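Local atomic coordinates of AT27789p (Drosophila melanogaster, PDB entry 5UZM), a protein that probably binds RNA, including mRNA, as the Drosophila hnRNP F/H homolog Glorund, of which this chain is the second quasi-RNA recognition motif (qRRM2). Residues G6-K12 against R85-M91. Numbering follows the deposited sequence.
Sequences GTAFVVK and RSSIAEM
A type I beta turn, Gly6 to Phe9, leads into the first strand of the qRRM and meets the start of the C-terminal helix. Thr7 O accepts from Ile88 N (2.9 Å) and receives a CA-H...O contact from Ser87 CA (3.2 Å). Ser87 is the N-cap: its OG, at chi1 p, accepts from Glu90 N (3.1 Å). An inverse gamma turn centred on Phe9 directs the chain into extended Val10-Lys12. Val10, chi1 t, points toward the helix, with CG2 3.5 Å from Ile88 CD1 and CG1 4.0 Å from Met91 SD, while its O takes a weak hydrogen bond from Ser86 N (3.1 Å). Val11 and Arg85 form an antiparallel non-hydrogen-bonded pair (CA-CA 4.8 Å), side chains diverging. Lys12 starts beside Ser86 (CB-CB 4.3 Å) and extends outward (chi1-chi4 t, t, p, t), its NZ in a salt bridge with Glu90 OE1 (3.1 Å); a very short hydrogen bond runs from Ser86 OG to Glu90 OE2 (2.4 Å). Strand 10-14 lies between 79-85 and 54-58. After 79-85, the C-terminal helix, an addition to the basic RRM fold, folds back over the sheet face bearing Val10 and Phe56, commonly the RNA-binding face in canonical RRMs; Val11 faces helix 62-69.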
loop_
_atom_site.group_PDB
_atom_site.type_symbol
_atom_site.label_atom_id
_atom_site.label_comp_id
_atom_site.label_asym_id
_atom_site.label_seq_id
_atom_site.Cartn_x
_atom_site.Cartn_y
_atom_site.Cartn_z
ATOM N N GLY A 6 7.008 14.002 -6.564
ATOM C CA GLY A 6 7.244 12.755 -5.855
ATOM C C GLY A 6 6.249 12.511 -4.738
ATOM O O GLY A 6 6.037 11.363 -4.309
ATOM N N THR A 7 5.618 13.600 -4.284
ATOM C CA THR A 7 4.782 13.561 -3.089
ATOM C C THR A 7 3.437 12.890 -3.315
ATOM O O THR A 7 2.730 12.632 -2.334
ATOM C CB THR A 7 4.532 14.967 -2.532
ATOM O OG1 THR A 7 3.825 15.753 -3.506
ATOM C CG2 THR A 7 5.853 15.642 -2.151
ATOM N N ALA A 8 3.054 12.607 -4.557
ATOM C CA ALA A 8 1.799 11.913 -4.794
ATOM C C ALA A 8 1.992 10.498 -5.334
ATOM O O ALA A 8 1.003 9.886 -5.756
ATOM C CB ALA A 8 0.914 12.729 -5.735
ATOM N N PHE A 9 3.226 9.961 -5.315
ATOM C CA PHE A 9 3.523 8.595 -5.771
ATOM C C PHE A 9 3.256 7.606 -4.647
ATOM O O PHE A 9 4.102 6.763 -4.337
ATOM C CB PHE A 9 4.981 8.404 -6.208
ATOM C CG PHE A 9 5.432 9.317 -7.305
ATOM C CD1 PHE A 9 4.527 10.107 -7.975
ATOM C CD2 PHE A 9 6.776 9.372 -7.654
ATOM C CE1 PHE A 9 4.947 10.994 -8.971
ATOM C CE2 PHE A 9 7.214 10.242 -8.667
ATOM C CZ PHE A 9 6.267 11.054 -9.316
ATOM N N VAL A 10 2.110 7.740 -4.008
ATOM C CA VAL A 10 1.750 6.945 -2.838
ATOM C C VAL A 10 0.295 6.532 -2.981
ATOM O O VAL A 10 -0.546 7.328 -3.393
ATOM C CB VAL A 10 1.947 7.722 -1.523
ATOM C CG1 VAL A 10 1.584 6.832 -0.315
ATOM C CG2 VAL A 10 3.379 8.238 -1.426
ATOM N N VAL A 11 -0.022 5.275 -2.635
ATOM C CA VAL A 11 -1.409 4.849 -2.544
ATOM C C VAL A 11 -1.655 4.335 -1.124
ATOM O O VAL A 11 -0.717 3.965 -0.408
ATOM C CB VAL A 11 -1.769 3.759 -3.569
ATOM C CG1 VAL A 11 -1.453 4.192 -5.010
ATOM C CG2 VAL A 11 -1.064 2.445 -3.223
ATOM N N LYS A 12 -2.920 4.334 -0.709
ATOM C CA LYS A 12 -3.362 3.748 0.545
ATOM C C LYS A 12 -4.196 2.514 0.243
ATOM O O LYS A 12 -5.039 2.543 -0.652
ATOM C CB LYS A 12 -4.206 4.771 1.343
ATOM C CG LYS A 12 -4.672 4.250 2.698
ATOM C CD LYS A 12 -5.311 5.397 3.495
ATOM C CE LYS A 12 -6.563 5.937 2.828
ATOM N NZ LYS A 12 -7.182 7.079 3.602
ATOM N N ARG A 85 -5.832 6.995 -3.974
ATOM C CA ARG A 85 -4.744 7.946 -4.156
ATOM C C ARG A 85 -4.406 8.609 -2.827
ATOM O O ARG A 85 -5.289 8.883 -2.013
ATOM C CB ARG A 85 -5.128 9.016 -5.184
ATOM C CG ARG A 85 -6.013 8.520 -6.327
ATOM C CD ARG A 85 -6.197 9.634 -7.362
ATOM N NE ARG A 85 -4.901 9.993 -7.914
ATOM C CZ ARG A 85 -4.439 9.553 -9.078
ATOM N NH1 ARG A 85 -5.187 8.764 -9.836
ATOM N NH2 ARG A 85 -3.230 9.911 -9.489
ATOM N N SER A 86 -3.119 8.853 -2.611
ATOM C CA SER A 86 -2.645 9.358 -1.344
ATOM C C SER A 86 -1.497 10.330 -1.557
ATOM O O SER A 86 -1.383 10.944 -2.629
ATOM C CB SER A 86 -2.224 8.187 -0.440
ATOM O OG SER A 86 -2.005 8.643 0.870
ATOM N N SER A 87 -0.645 10.455 -0.549
ATOM C CA SER A 87 0.435 11.439 -0.532
ATOM C C SER A 87 1.450 11.048 0.524
ATOM O O SER A 87 1.141 10.327 1.471
ATOM C CB SER A 87 -0.094 12.844 -0.228
ATOM O OG SER A 87 -0.611 12.866 1.095
ATOM N N ILE A 88 2.673 11.566 0.367
ATOM C CA ILE A 88 3.722 11.307 1.338
ATOM C C ILE A 88 3.315 11.825 2.712
ATOM O O ILE A 88 3.524 11.154 3.725
ATOM C CB ILE A 88 5.047 11.949 0.877
ATOM C CG1 ILE A 88 5.461 11.410 -0.492
ATOM C CG2 ILE A 88 6.142 11.710 1.899
ATOM C CD1 ILE A 88 6.170 10.110 -0.444
ATOM N N ALA A 89 2.725 13.030 2.765
ATOM C CA ALA A 89 2.332 13.594 4.059
ATOM C C ALA A 89 1.299 12.714 4.760
ATOM O O ALA A 89 1.361 12.525 5.976
ATOM C CB ALA A 89 1.793 15.017 3.886
ATOM N N GLU A 90 0.341 12.159 4.010
ATOM C CA GLU A 90 -0.628 11.270 4.645
ATOM C C GLU A 90 0.051 9.998 5.134
ATOM O O GLU A 90 -0.245 9.506 6.231
ATOM C CB GLU A 90 -1.771 10.954 3.677
ATOM C CG GLU A 90 -2.886 10.137 4.358
ATOM C CD GLU A 90 -4.025 9.698 3.414
ATOM O OE1 GLU A 90 -5.148 9.435 3.909
ATOM O OE2 GLU A 90 -3.816 9.594 2.192
ATOM N N MET A 91 0.973 9.450 4.337
ATOM C CA MET A 91 1.712 8.268 4.775
ATOM C C MET A 91 2.510 8.558 6.043
ATOM O O MET A 91 2.496 7.764 6.997
ATOM C CB MET A 91 2.635 7.797 3.643
ATOM C CG MET A 91 3.532 6.605 3.996
ATOM S SD MET A 91 4.344 6.072 2.477
ATOM C CE MET A 91 4.756 4.362 2.896
#